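Local structure of AGR_C_4470p (Agrobacterium tumefaciens str. C58, 2HQV) at residues A31-K36 with A53-I58; A74-M79 with A156-F161; F112-D117 with G122-D127; C145-M150 with A176-L181. The protein is of unknown function but belongs to the ChuX/HutX haem-utilisation family, so it probably takes part in handling haem. All coordinates share one frame; numbering follows the deposited sequence.

Contact 1 comes first along the chain and lies across the chain's centre from contact 3, about 31 Å between centres. Contact 2 touches both contact 3 and contact 4, which do not touch each other. Contacts 2 and 4, centres about 8 Å apart, cross along the chain and use neighbouring strands 156-161 and 142-151 of the six-stranded antiparallel sheet, which helices 72-79 and 172-185 meet. Contact 3, a hairpin falling between the two segments of contact 2, packs on helix 72-79; both reach the second subunit. Contact 1 touches strand 142-151 through Ala53 and Leu56. Apolar packing thus connects the sheet, through Phe158 and Ile124, with the interface to the second subunit.

Contact 1: residues A31-K36 with A53-I58; sequences AALAEK and AEILAI
Leu33 alone carries the 31-36 side of the contact, meeting Ile55 and Ile58 with the branched end of its side chain. The tight part lies at one methyl, where Leu33 CD1 comes within 3.2 Å of Ile58 CG2. That is closer than normal van der Waals contact between carbons and may partly reflect how this region was modelled; the chi1 of Leu33, -129° and away from the staggered positions, is a further sign that the placing of this side chain is less sure. Leu33 CD1 also lies 3.8 Å from the carbonyl O of Ile58. The other branch is more relaxed: Ile55 CD1 sits 3.9 Å from Leu33 CG and 4.1 Å from Leu33 CD2, fitting against the fork of the leucine. Ile55 presents this methyl because its CG1 branch stands opposite the backbone N (chi1 -158°), which carries the end of the chain closer to Leu33 than its first bond would suggest.

Leu33, in the chain that follows helix 16-32, packs on Ile55 of the short helix 52-56 and on Ile58 just beyond it, a purely apolar contact with no hydrogen bond between the segments. Ile55 is buried, and its side chain also touches Ala43 and Ala46, while Leu56 and Ala53 turn to Trp148 and Met150 on strand 142-151.

Away from Leu33 the contact gives way to solvent: Ala31 and Ala34 on one segment and Ala57 on the other are exposed, and the side chains of Glu35 and Lys36 are not modelled beyond CB, consistent with mobility. Lys36 still has a link to the sheet, since its carbonyl O accepts a hydrogen bond from Arg137 NH2.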
loop_
_atom_site.group_PDB
_atom_site.type_symbol
_atom_site.label_atom_id
_atom_site.label_comp_id
_atom_site.label_asym_id
_atom_site.label_seq_id
_atom_site.Cartn_x
_atom_site.Cartn_y
_atom_site.Cartn_z
ATOM N N ALA A 31 21.327 7.047 17.503
ATOM C CA ALA A 31 22.205 5.884 17.522
ATOM C C ALA A 31 21.925 4.927 16.371
ATOM O O ALA A 31 22.855 4.418 15.739
ATOM C CB ALA A 31 22.072 5.152 18.854
ATOM N N ALA A 32 20.644 4.684 16.102
ATOM C CA ALA A 32 20.247 3.785 15.026
ATOM C C ALA A 32 20.677 4.332 13.671
ATOM O O ALA A 32 20.970 3.567 12.748
ATOM C CB ALA A 32 18.740 3.573 15.050
ATOM N N LEU A 33 20.721 5.655 13.554
ATOM C CA LEU A 33 21.123 6.291 12.305
ATOM C C LEU A 33 22.569 5.922 11.966
ATOM O O LEU A 33 23.083 6.289 10.907
ATOM C CB LEU A 33 20.991 7.813 12.413
ATOM C CG LEU A 33 20.216 8.545 11.310
ATOM C CD1 LEU A 33 20.563 10.019 11.368
ATOM C CD2 LEU A 33 20.569 7.990 9.939
ATOM N N ALA A 34 23.218 5.199 12.878
ATOM C CA ALA A 34 24.599 4.759 12.691
ATOM C C ALA A 34 24.782 4.282 11.255
ATOM O O ALA A 34 25.753 4.645 10.590
ATOM C CB ALA A 34 24.921 3.637 13.659
ATOM N N GLU A 35 23.847 3.459 10.786
ATOM C CA GLU A 35 23.889 2.968 9.414
ATOM C C GLU A 35 23.387 4.131 8.557
ATOM O O GLU A 35 22.288 4.086 8.002
ATOM C CB GLU A 35 22.977 1.757 9.258
ATOM N N LYS A 36 24.208 5.175 8.478
ATOM C CA LYS A 36 23.901 6.395 7.740
ATOM C C LYS A 36 23.034 6.248 6.490
ATOM O O LYS A 36 22.002 6.904 6.379
ATOM C CB LYS A 36 25.196 7.121 7.391
ATOM N N ALA A 53 8.944 10.050 10.376
ATOM C CA ALA A 53 9.122 11.502 10.364
ATOM C C ALA A 53 10.129 11.966 11.417
ATOM O O ALA A 53 10.698 13.059 11.317
ATOM C CB ALA A 53 7.782 12.207 10.588
ATOM N N GLU A 54 10.349 11.138 12.430
ATOM C CA GLU A 54 11.289 11.491 13.486
ATOM C C GLU A 54 12.726 11.203 13.060
ATOM O O GLU A 54 13.657 11.875 13.501
ATOM C CB GLU A 54 10.936 10.739 14.774
ATOM C CG GLU A 54 9.555 11.109 15.310
ATOM C CD GLU A 54 9.176 10.348 16.567
ATOM O OE1 GLU A 54 9.919 10.442 17.566
ATOM O OE2 GLU A 54 8.132 9.662 16.558
ATOM N N ILE A 55 12.899 10.213 12.191
ATOM C CA ILE A 55 14.219 9.857 11.689
ATOM C C ILE A 55 14.566 10.867 10.583
ATOM O O ILE A 55 15.727 11.235 10.392
ATOM C CB ILE A 55 14.217 8.404 11.138
ATOM C CG1 ILE A 55 15.636 7.835 11.131
ATOM C CG2 ILE A 55 13.623 8.367 9.736
ATOM C CD1 ILE A 55 16.540 8.420 10.086
ATOM N N LEU A 56 13.537 11.322 9.874
ATOM C CA LEU A 56 13.694 12.308 8.814
ATOM C C LEU A 56 14.174 13.633 9.417
ATOM O O LEU A 56 15.083 14.271 8.892
ATOM C CB LEU A 56 12.354 12.511 8.094
ATOM C CG LEU A 56 12.191 11.994 6.656
ATOM C CD1 LEU A 56 12.674 10.564 6.534
ATOM C CD2 LEU A 56 10.723 12.111 6.249
ATOM N N ALA A 57 13.565 14.036 10.527
ATOM C CA ALA A 57 13.940 15.287 11.187
ATOM C C ALA A 57 15.346 15.212 11.793
ATOM O O ALA A 57 15.880 16.211 12.270
ATOM C CB ALA A 57 12.922 15.631 12.273
ATOM N N ILE A 58 15.942 14.026 11.755
ATOM C CA ILE A 58 17.270 13.814 12.316
ATOM C C ILE A 58 18.387 13.715 11.263
ATOM O O ILE A 58 19.576 13.698 11.599
ATOM C CB ILE A 58 17.234 12.560 13.248
ATOM C CG1 ILE A 58 16.986 13.009 14.687
ATOM C CG2 ILE A 58 18.509 11.757 13.155
ATOM C CD1 ILE A 58 15.730 13.828 14.874
#

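Contact 2: residues A74-M79 with A156-F161; sequences AIWNEM and AMFKIF
Met79, present as selenomethionine, meets Ile160 with the outer half of its side chain. Its CB leaves the helix toward the strand, and CG, lying opposite the carbonyl carbon (chi1 -62°), extends the reach without itself touching the strand segment. The selenium does most of the work: Met79 SE lies 4.0 Å from Ile160 CB, with CG1 and CG2 of the same isoleucine at about the same range, so the atom rests against the root of the isoleucine branches. A bend at the last torsion (chi3 -64°) then brings Met79 CE to 4.0 Å from Ile160 CG1. The two side chains pass at a slant.

One helical turn earlier, Trp76 brings the rim of its six-membered ring to Phe158. CZ3 of the tryptophan lies 4.0 Å from Phe158 CZ and equally far from CE1 of that ring. The phenylalanine tip sits at the tryptophan edge, near the indole plane, and the two side chains cross at about a right angle. On the strand itself, Ile160 CG1 lies at the edge of the Phe158 ring. At the polar end of the indole, Trp76 NE1 donates to Pro103 O.

All four residues are buried where helix 72-79 lies against the six-stranded antiparallel sheet. Strand 156-161 runs there between strands 142-151 and 85-90; Phe158 stacks on Phe149 of the former and touches Ile94 of the second subunit.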
loop_
_atom_site.group_PDB
_atom_site.type_symbol
_atom_site.label_atom_id
_atom_site.label_comp_id
_atom_site.label_asym_id
_atom_site.label_seq_id
_atom_site.Cartn_x
_atom_site.Cartn_y
_atom_site.Cartn_z
ATOM N N ALA A 74 -0.395 21.948 -5.643
ATOM C CA ALA A 74 0.667 22.600 -6.407
ATOM C C ALA A 74 1.810 21.631 -6.688
ATOM O O ALA A 74 2.354 21.587 -7.798
ATOM C CB ALA A 74 1.196 23.815 -5.647
ATOM N N ILE A 75 2.173 20.852 -5.676
ATOM C CA ILE A 75 3.259 19.896 -5.819
ATOM C C ILE A 75 2.885 18.764 -6.770
ATOM O O ILE A 75 3.692 18.365 -7.614
ATOM C CB ILE A 75 3.690 19.360 -4.434
ATOM C CG1 ILE A 75 4.343 20.507 -3.645
ATOM C CG2 ILE A 75 4.656 18.181 -4.586
ATOM C CD1 ILE A 75 4.673 20.187 -2.185
ATOM N N TRP A 76 1.664 18.256 -6.649
ATOM C CA TRP A 76 1.214 17.190 -7.537
ATOM C C TRP A 76 1.220 17.693 -8.984
ATOM O O TRP A 76 1.707 17.014 -9.881
ATOM C CB TRP A 76 -0.194 16.733 -7.149
ATOM C CG TRP A 76 -0.673 15.567 -7.933
ATOM C CD1 TRP A 76 -1.386 15.598 -9.098
ATOM C CD2 TRP A 76 -0.455 14.182 -7.632
ATOM N NE1 TRP A 76 -1.624 14.320 -9.539
ATOM C CE2 TRP A 76 -1.060 13.430 -8.664
ATOM C CE3 TRP A 76 0.203 13.503 -6.595
ATOM C CZ2 TRP A 76 -1.041 12.027 -8.685
ATOM C CZ3 TRP A 76 0.225 12.105 -6.615
ATOM C CH2 TRP A 76 -0.391 11.386 -7.660
ATOM N N ASN A 77 0.673 18.885 -9.208
ATOM C CA ASN A 77 0.632 19.456 -10.556
ATOM C C ASN A 77 2.055 19.614 -11.089
ATOM O O ASN A 77 2.338 19.326 -12.254
ATOM C CB ASN A 77 -0.064 20.821 -10.544
ATOM C CG ASN A 77 -0.010 21.510 -11.896
ATOM O OD1 ASN A 77 -0.565 21.016 -12.878
ATOM N ND2 ASN A 77 0.670 22.655 -11.957
ATOM N N GLU A 78 2.943 20.072 -10.220
ATOM C CA GLU A 78 4.341 20.266 -10.568
ATOM C C GLU A 78 4.957 18.942 -11.030
ATOM O O GLU A 78 5.555 18.855 -12.109
ATOM C CB GLU A 78 5.099 20.794 -9.345
ATOM C CG GLU A 78 6.451 21.387 -9.644
ATOM C CD GLU A 78 6.344 22.719 -10.362
ATOM O OE1 GLU A 78 5.941 23.715 -9.722
ATOM O OE2 GLU A 78 6.654 22.764 -11.568
HETATM N N MSE A 79 4.797 17.904 -10.217
HETATM C CA MSE A 79 5.369 16.601 -10.549
HETATM C C MSE A 79 4.780 15.974 -11.812
HETATM O O MSE A 79 5.443 15.188 -12.482
HETATM C CB MSE A 79 5.219 15.643 -9.366
HETATM C CG MSE A 79 5.950 16.118 -8.115
HETATM SE SE MSE A 79 5.928 14.784 -6.700
HETATM C CE MSE A 79 4.012 14.717 -6.368
ATOM N N ALA A 156 4.934 7.738 5.877
ATOM C CA ALA A 156 4.746 8.144 4.487
ATOM C C ALA A 156 3.499 7.473 3.916
ATOM O O ALA A 156 3.346 6.257 4.017
ATOM C CB ALA A 156 5.957 7.757 3.663
HETATM N N MSE A 157 2.611 8.276 3.335
HETATM C CA MSE A 157 1.390 7.766 2.716
HETATM C C MSE A 157 1.829 7.048 1.436
HETATM O O MSE A 157 1.365 5.953 1.114
HETATM C CB MSE A 157 0.462 8.936 2.377
HETATM C CG MSE A 157 -0.028 9.706 3.595
HETATM SE SE MSE A 157 -0.946 11.334 3.070
HETATM C CE MSE A 157 -2.450 10.562 2.146
ATOM N N PHE A 158 2.749 7.683 0.721
ATOM C CA PHE A 158 3.320 7.135 -0.503
ATOM C C PHE A 158 4.528 8.000 -0.811
ATOM O O PHE A 158 4.703 9.061 -0.202
ATOM C CB PHE A 158 2.307 7.163 -1.657
ATOM C CG PHE A 158 1.878 8.544 -2.070
ATOM C CD1 PHE A 158 2.550 9.226 -3.080
ATOM C CD2 PHE A 158 0.807 9.167 -1.439
ATOM C CE1 PHE A 158 2.156 10.521 -3.457
ATOM C CE2 PHE A 158 0.407 10.451 -1.803
ATOM C CZ PHE A 158 1.083 11.128 -2.813
ATOM N N LYS A 159 5.358 7.547 -1.746
ATOM C CA LYS A 159 6.573 8.274 -2.109
ATOM C C LYS A 159 6.731 8.342 -3.624
ATOM O O LYS A 159 6.433 7.387 -4.320
ATOM C CB LYS A 159 7.801 7.556 -1.534
ATOM C CG LYS A 159 7.778 7.341 -0.032
ATOM C CD LYS A 159 8.899 6.403 0.423
ATOM C CE LYS A 159 8.830 6.165 1.936
ATOM N NZ LYS A 159 9.895 5.241 2.433
ATOM N N ILE A 160 7.205 9.471 -4.131
ATOM C CA ILE A 160 7.434 9.615 -5.564
ATOM C C ILE A 160 8.952 9.745 -5.715
ATOM O O ILE A 160 9.557 10.674 -5.177
ATOM C CB ILE A 160 6.776 10.893 -6.146
ATOM C CG1 ILE A 160 5.270 10.904 -5.865
ATOM C CG2 ILE A 160 7.052 10.976 -7.648
ATOM C CD1 ILE A 160 4.493 9.747 -6.496
ATOM N N PHE A 161 9.557 8.805 -6.431
ATOM C CA PHE A 161 10.994 8.813 -6.643
ATOM C C PHE A 161 11.400 9.316 -8.014
ATOM O O PHE A 161 10.704 9.089 -9.001
ATOM C CB PHE A 161 11.563 7.402 -6.466
ATOM C CG PHE A 161 11.807 7.026 -5.044
ATOM C CD1 PHE A 161 13.076 7.153 -4.492
ATOM C CD2 PHE A 161 10.765 6.575 -4.241
ATOM C CE1 PHE A 161 13.309 6.837 -3.154
ATOM C CE2 PHE A 161 10.988 6.254 -2.896
ATOM C CZ PHE A 161 12.265 6.387 -2.356
#

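Contact 3: residues F112-D117 with G122-D127; sequences FNIHGD and GHIKKD
His115 and His123 form an offset edge-to-face pair, the edge of His115 turned to the face of His123, with ring centroids 5.3 Å apart and planes at 79°. The nearest atoms are His115 NE2 and His123 CE1, 3.7 Å apart. At the edge of the His123 ring lies the amide of Asn113, whose ND2 comes to 2.8 Å from His123 ND1. The amide and imidazole planes are turned 75° against each other; as a cross-strand pair the two residues share a face of the sheet, and both CG atoms stand anti to their carbonyl carbons.

Asn113 and His123 belong to a beta hairpin in which strand 111-114 pairs antiparallel with strand 123-124, with His115 just past the end of strand 111-114. Phe112 and Ile124 make a hydrogen-bonded pair: Phe112 N donates to Ile124 O at 2.7 Å, nearly straight (177°), and Ile124 N returns the bond to Phe112 O at 2.8 Å. Asn113 and His123 form the non-hydrogen-bonded pair that comes next; beyond it Ile114 N donates to Gly122 O and Gly122 N to Ile114 O, each at 3.0 Å and more bent.

On the face opposite Asn113 and His123, Ile114 CD1 meets Ile124 CD1 at 4.0 Å, and both isoleucines press on Trp76 of helix 72-79. Ile124 and His123 also pair antiparallel with a strand of the second subunit, so the sheet continues across the dimer interface, where His115 and His123 pack on Glu97 of that subunit.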
loop_
_atom_site.group_PDB
_atom_site.type_symbol
_atom_site.label_atom_id
_atom_site.label_comp_id
_atom_site.label_asym_id
_atom_site.label_seq_id
_atom_site.Cartn_x
_atom_site.Cartn_y
_atom_site.Cartn_z
ATOM N N PHE A 112 -8.461 12.351 -3.169
ATOM C CA PHE A 112 -7.930 12.823 -4.432
ATOM C C PHE A 112 -7.938 11.585 -5.323
ATOM O O PHE A 112 -7.118 10.673 -5.165
ATOM C CB PHE A 112 -6.507 13.351 -4.201
ATOM C CG PHE A 112 -5.934 14.113 -5.358
ATOM C CD1 PHE A 112 -6.479 15.334 -5.744
ATOM C CD2 PHE A 112 -4.823 13.627 -6.045
ATOM C CE1 PHE A 112 -5.928 16.059 -6.793
ATOM C CE2 PHE A 112 -4.259 14.343 -7.097
ATOM C CZ PHE A 112 -4.811 15.562 -7.474
ATOM N N ASN A 113 -8.890 11.557 -6.247
ATOM C CA ASN A 113 -9.069 10.442 -7.156
ATOM C C ASN A 113 -8.274 10.653 -8.441
ATOM O O ASN A 113 -8.583 11.528 -9.253
ATOM C CB ASN A 113 -10.563 10.284 -7.427
ATOM C CG ASN A 113 -11.375 10.269 -6.135
ATOM O OD1 ASN A 113 -12.392 10.952 -6.015
ATOM N ND2 ASN A 113 -10.919 9.489 -5.161
ATOM N N ILE A 114 -7.241 9.836 -8.608
ATOM C CA ILE A 114 -6.358 9.937 -9.761
ATOM C C ILE A 114 -6.563 8.849 -10.805
ATOM O O ILE A 114 -6.451 7.657 -10.514
ATOM C CB ILE A 114 -4.882 9.911 -9.321
ATOM C CG1 ILE A 114 -4.632 8.704 -8.406
ATOM C CG2 ILE A 114 -4.527 11.219 -8.626
ATOM C CD1 ILE A 114 -3.168 8.509 -8.028
ATOM N N HIS A 115 -6.857 9.278 -12.026
ATOM C CA HIS A 115 -7.076 8.369 -13.142
ATOM C C HIS A 115 -6.716 9.085 -14.441
ATOM O O HIS A 115 -7.144 10.216 -14.681
ATOM C CB HIS A 115 -8.538 7.914 -13.191
ATOM C CG HIS A 115 -8.968 7.114 -11.999
ATOM N ND1 HIS A 115 -8.413 5.892 -11.682
ATOM C CD2 HIS A 115 -9.907 7.358 -11.053
ATOM C CE1 HIS A 115 -8.991 5.417 -10.592
ATOM N NE2 HIS A 115 -9.901 6.287 -10.191
ATOM N N GLY A 116 -5.919 8.425 -15.271
ATOM C CA GLY A 116 -5.521 9.016 -16.535
ATOM C C GLY A 116 -4.799 7.991 -17.381
ATOM O O GLY A 116 -4.914 6.791 -17.134
ATOM N N ASP A 117 -4.061 8.458 -18.381
ATOM C CA ASP A 117 -3.313 7.557 -19.246
ATOM C C ASP A 117 -2.012 7.187 -18.545
ATOM O O ASP A 117 -0.925 7.655 -18.909
ATOM C CB ASP A 117 -3.024 8.225 -20.593
ATOM C CG ASP A 117 -2.153 7.369 -21.490
ATOM O OD1 ASP A 117 -2.482 6.177 -21.678
ATOM O OD2 ASP A 117 -1.139 7.889 -22.008
ATOM N N GLY A 122 -5.971 5.253 -8.870
ATOM C CA GLY A 122 -6.566 4.934 -7.591
ATOM C C GLY A 122 -7.077 6.128 -6.823
ATOM O O GLY A 122 -7.628 7.070 -7.404
ATOM N N HIS A 123 -6.862 6.101 -5.509
ATOM C CA HIS A 123 -7.366 7.154 -4.638
ATOM C C HIS A 123 -6.432 7.485 -3.492
ATOM O O HIS A 123 -6.016 6.595 -2.746
ATOM C CB HIS A 123 -8.705 6.707 -4.061
ATOM C CG HIS A 123 -9.619 6.107 -5.078
ATOM N ND1 HIS A 123 -10.457 6.865 -5.865
ATOM C CD2 HIS A 123 -9.777 4.824 -5.483
ATOM C CE1 HIS A 123 -11.092 6.076 -6.714
ATOM N NE2 HIS A 123 -10.695 4.833 -6.503
ATOM N N ILE A 124 -6.138 8.775 -3.344
ATOM C CA ILE A 124 -5.264 9.255 -2.285
ATOM C C ILE A 124 -6.090 10.021 -1.243
ATOM O O ILE A 124 -6.867 10.917 -1.598
ATOM C CB ILE A 124 -4.178 10.170 -2.879
ATOM C CG1 ILE A 124 -3.338 9.372 -3.886
ATOM C CG2 ILE A 124 -3.314 10.758 -1.773
ATOM C CD1 ILE A 124 -2.217 10.160 -4.540
ATOM N N LYS A 125 -5.934 9.675 0.035
ATOM C CA LYS A 125 -6.688 10.368 1.078
ATOM C C LYS A 125 -5.952 11.660 1.418
ATOM O O LYS A 125 -5.276 11.774 2.449
ATOM C CB LYS A 125 -6.851 9.493 2.328
ATOM C CG LYS A 125 -7.966 9.995 3.257
ATOM C CD LYS A 125 -8.208 9.075 4.446
ATOM C CE LYS A 125 -9.300 9.636 5.359
ATOM N NZ LYS A 125 -9.566 8.722 6.510
ATOM N N LYS A 126 -6.100 12.625 0.517
ATOM C CA LYS A 126 -5.469 13.928 0.611
ATOM C C LYS A 126 -5.673 14.646 1.937
ATOM O O LYS A 126 -4.760 15.306 2.421
ATOM C CB LYS A 126 -5.960 14.823 -0.537
ATOM C CG LYS A 126 -5.421 16.244 -0.508
ATOM C CD LYS A 126 -6.104 17.124 -1.549
ATOM C CE LYS A 126 -5.741 18.591 -1.355
ATOM N NZ LYS A 126 -6.495 19.500 -2.265
ATOM N N ASP A 127 -6.854 14.517 2.535
ATOM C CA ASP A 127 -7.095 15.213 3.790
ATOM C C ASP A 127 -6.320 14.627 4.969
ATOM O O ASP A 127 -6.354 15.169 6.066
ATOM C CB ASP A 127 -8.602 15.297 4.088
ATOM C CG ASP A 127 -9.209 13.978 4.537
ATOM O OD1 ASP A 127 -8.565 12.915 4.422
ATOM O OD2 ASP A 127 -10.363 14.014 5.004
#

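Contact 4: residues C145-M150 with A176-L181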
loop_
_atom_site.group_PDB
_atom_site.type_symbol
_atom_site.label_atom_id
_atom_site.label_comp_id
_atom_site.label_asym_id
_atom_site.label_seq_id
_atom_site.Cartn_x
_atom_site.Cartn_y
_atom_site.Cartn_z
ATOM N N CYS A 145 16.587 10.669 -4.550
ATOM C CA CYS A 145 15.706 11.825 -4.422
ATOM C C CYS A 145 14.243 11.402 -4.531
ATOM O O CYS A 145 13.843 10.774 -5.504
ATOM C CB CYS A 145 16.037 12.853 -5.502
ATOM S SG CYS A 145 17.714 13.548 -5.379
ATOM N N SER A 146 13.445 11.763 -3.534
ATOM C CA SER A 146 12.033 11.392 -3.538
ATOM C C SER A 146 11.180 12.416 -2.800
ATOM O O SER A 146 11.690 13.254 -2.047
ATOM C CB SER A 146 11.861 10.006 -2.900
ATOM O OG SER A 146 12.454 9.963 -1.610
ATOM N N VAL A 147 9.877 12.356 -3.042
ATOM C CA VAL A 147 8.937 13.259 -2.400
ATOM C C VAL A 147 7.987 12.410 -1.555
ATOM O O VAL A 147 7.230 11.585 -2.078
ATOM C CB VAL A 147 8.136 14.065 -3.443
ATOM C CG1 VAL A 147 7.250 15.093 -2.740
ATOM C CG2 VAL A 147 9.096 14.757 -4.410
ATOM N N TRP A 148 8.048 12.620 -0.244
ATOM C CA TRP A 148 7.237 11.880 0.709
ATOM C C TRP A 148 5.991 12.638 1.163
ATOM O O TRP A 148 6.094 13.710 1.754
ATOM C CB TRP A 148 8.068 11.560 1.958
ATOM C CG TRP A 148 9.231 10.629 1.745
ATOM C CD1 TRP A 148 10.044 10.555 0.646
ATOM C CD2 TRP A 148 9.742 9.677 2.685
ATOM N NE1 TRP A 148 11.022 9.612 0.845
ATOM C CE2 TRP A 148 10.859 9.055 2.086
ATOM C CE3 TRP A 148 9.355 9.278 3.975
ATOM C CZ2 TRP A 148 11.607 8.068 2.737
ATOM C CZ3 TRP A 148 10.100 8.291 4.622
ATOM C CH2 TRP A 148 11.208 7.696 4.000
ATOM N N PHE A 149 4.817 12.088 0.892
ATOM C CA PHE A 149 3.589 12.714 1.357
ATOM C C PHE A 149 3.335 12.054 2.714
ATOM O O PHE A 149 3.029 10.867 2.789
ATOM C CB PHE A 149 2.448 12.462 0.369
ATOM C CG PHE A 149 2.541 13.309 -0.871
ATOM C CD1 PHE A 149 3.616 13.163 -1.742
ATOM C CD2 PHE A 149 1.595 14.297 -1.131
ATOM C CE1 PHE A 149 3.756 13.989 -2.858
ATOM C CE2 PHE A 149 1.722 15.134 -2.244
ATOM C CZ PHE A 149 2.808 14.978 -3.110
HETATM N N MSE A 150 3.511 12.829 3.783
HETATM C CA MSE A 150 3.356 12.329 5.152
HETATM C C MSE A 150 1.943 12.446 5.714
HETATM O O MSE A 150 1.205 13.370 5.373
HETATM C CB MSE A 150 4.286 13.090 6.103
HETATM C CG MSE A 150 5.698 13.330 5.595
HETATM SE SE MSE A 150 6.658 11.695 5.290
HETATM C CE MSE A 150 6.592 10.921 7.083
ATOM N N ALA A 176 16.738 17.909 -12.014
ATOM C CA ALA A 176 16.788 19.368 -11.949
ATOM C C ALA A 176 15.471 19.959 -11.427
ATOM O O ALA A 176 15.478 20.885 -10.611
ATOM C CB ALA A 176 17.114 19.946 -13.334
ATOM N N LYS A 177 14.344 19.423 -11.894
ATOM C CA LYS A 177 13.034 19.908 -11.456
ATOM C C LYS A 177 12.804 19.594 -9.979
ATOM O O LYS A 177 12.217 20.389 -9.247
ATOM C CB LYS A 177 11.919 19.279 -12.301
ATOM C CG LYS A 177 12.025 19.615 -13.790
ATOM C CD LYS A 177 10.908 18.979 -14.594
ATOM C CE LYS A 177 11.025 19.326 -16.075
ATOM N NZ LYS A 177 9.910 18.724 -16.861
ATOM N N PHE A 178 13.260 18.424 -9.547
ATOM C CA PHE A 178 13.124 18.030 -8.146
ATOM C C PHE A 178 13.909 19.023 -7.274
ATOM O O PHE A 178 13.370 19.616 -6.334
ATOM C CB PHE A 178 13.686 16.617 -7.933
ATOM C CG PHE A 178 13.889 16.261 -6.483
ATOM C CD1 PHE A 178 12.855 15.718 -5.729
ATOM C CD2 PHE A 178 15.108 16.511 -5.859
ATOM C CE1 PHE A 178 13.026 15.431 -4.372
ATOM C CE2 PHE A 178 15.288 16.227 -4.498
ATOM C CZ PHE A 178 14.240 15.685 -3.756
ATOM N N GLU A 179 15.187 19.195 -7.594
ATOM C CA GLU A 179 16.052 20.103 -6.842
ATOM C C GLU A 179 15.469 21.515 -6.795
ATOM O O GLU A 179 15.453 22.160 -5.749
ATOM C CB GLU A 179 17.438 20.137 -7.478
ATOM C CG GLU A 179 18.072 18.759 -7.636
ATOM C CD GLU A 179 19.479 18.831 -8.191
ATOM O OE1 GLU A 179 19.703 19.632 -9.123
ATOM O OE2 GLU A 179 20.357 18.083 -7.704
ATOM N N GLU A 180 14.988 21.976 -7.945
ATOM C CA GLU A 180 14.386 23.293 -8.092
ATOM C C GLU A 180 13.211 23.449 -7.121
ATOM O O GLU A 180 13.153 24.394 -6.338
ATOM C CB GLU A 180 13.902 23.440 -9.535
ATOM C CG GLU A 180 13.391 24.805 -9.934
ATOM C CD GLU A 180 12.663 24.753 -11.274
ATOM O OE1 GLU A 180 13.175 24.091 -12.204
ATOM O OE2 GLU A 180 11.584 25.373 -11.398
ATOM N N LEU A 181 12.270 22.516 -7.179
ATOM C CA LEU A 181 11.107 22.565 -6.301
ATOM C C LEU A 181 11.512 22.455 -4.824
ATOM O O LEU A 181 11.053 23.244 -3.985
ATOM C CB LEU A 181 10.130 21.447 -6.669
ATOM C CG LEU A 181 8.804 21.417 -5.911
ATOM C CD1 LEU A 181 8.058 22.743 -6.113
ATOM C CD2 LEU A 181 7.977 20.252 -6.401
#
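Cys145 lies over one face of the Phe178 ring while Ser146 and Val147 border its edge. The cysteine CB stands 3.7 Å from the ring centroid, only 15° off the normal, a CH-pi contact displaced slightly toward the rim. Cys145 SG lies obliquely, 4.4 Å from the centroid of the Phe178 ring, a sulfur-aromatic contact. At the edge of the ring, near its plane, Ser146 O comes within 3.5 Å of Phe178 CE1, and Val147 CG2 lies 4.0 Å from the same carbon; the valine and phenylalanine side chains slide past each other in opposite directions. Phe178 extends toward the strand because its CG stands opposite the backbone N (chi1 166°).

The short segments of helix 172-185 and strand 142-151 cross at 51°, with axes 9.6 Å apart, and the Phe178 ring is the main contact between the two. Away from the helix, Ser146 OG accepts a hydrogen bond from Trp148 NE1, which lies 2.9 Å away. Outside the buried part, Glu179 forms a salt bridge with Arg143.

No hydrogen bond spans the two segments, so cohesion probably rests mainly on dispersion, with Cys145 CB over the pi face and SG beside it, and perhaps on weak attraction between the ring's slightly positive edge and the serine carbonyl.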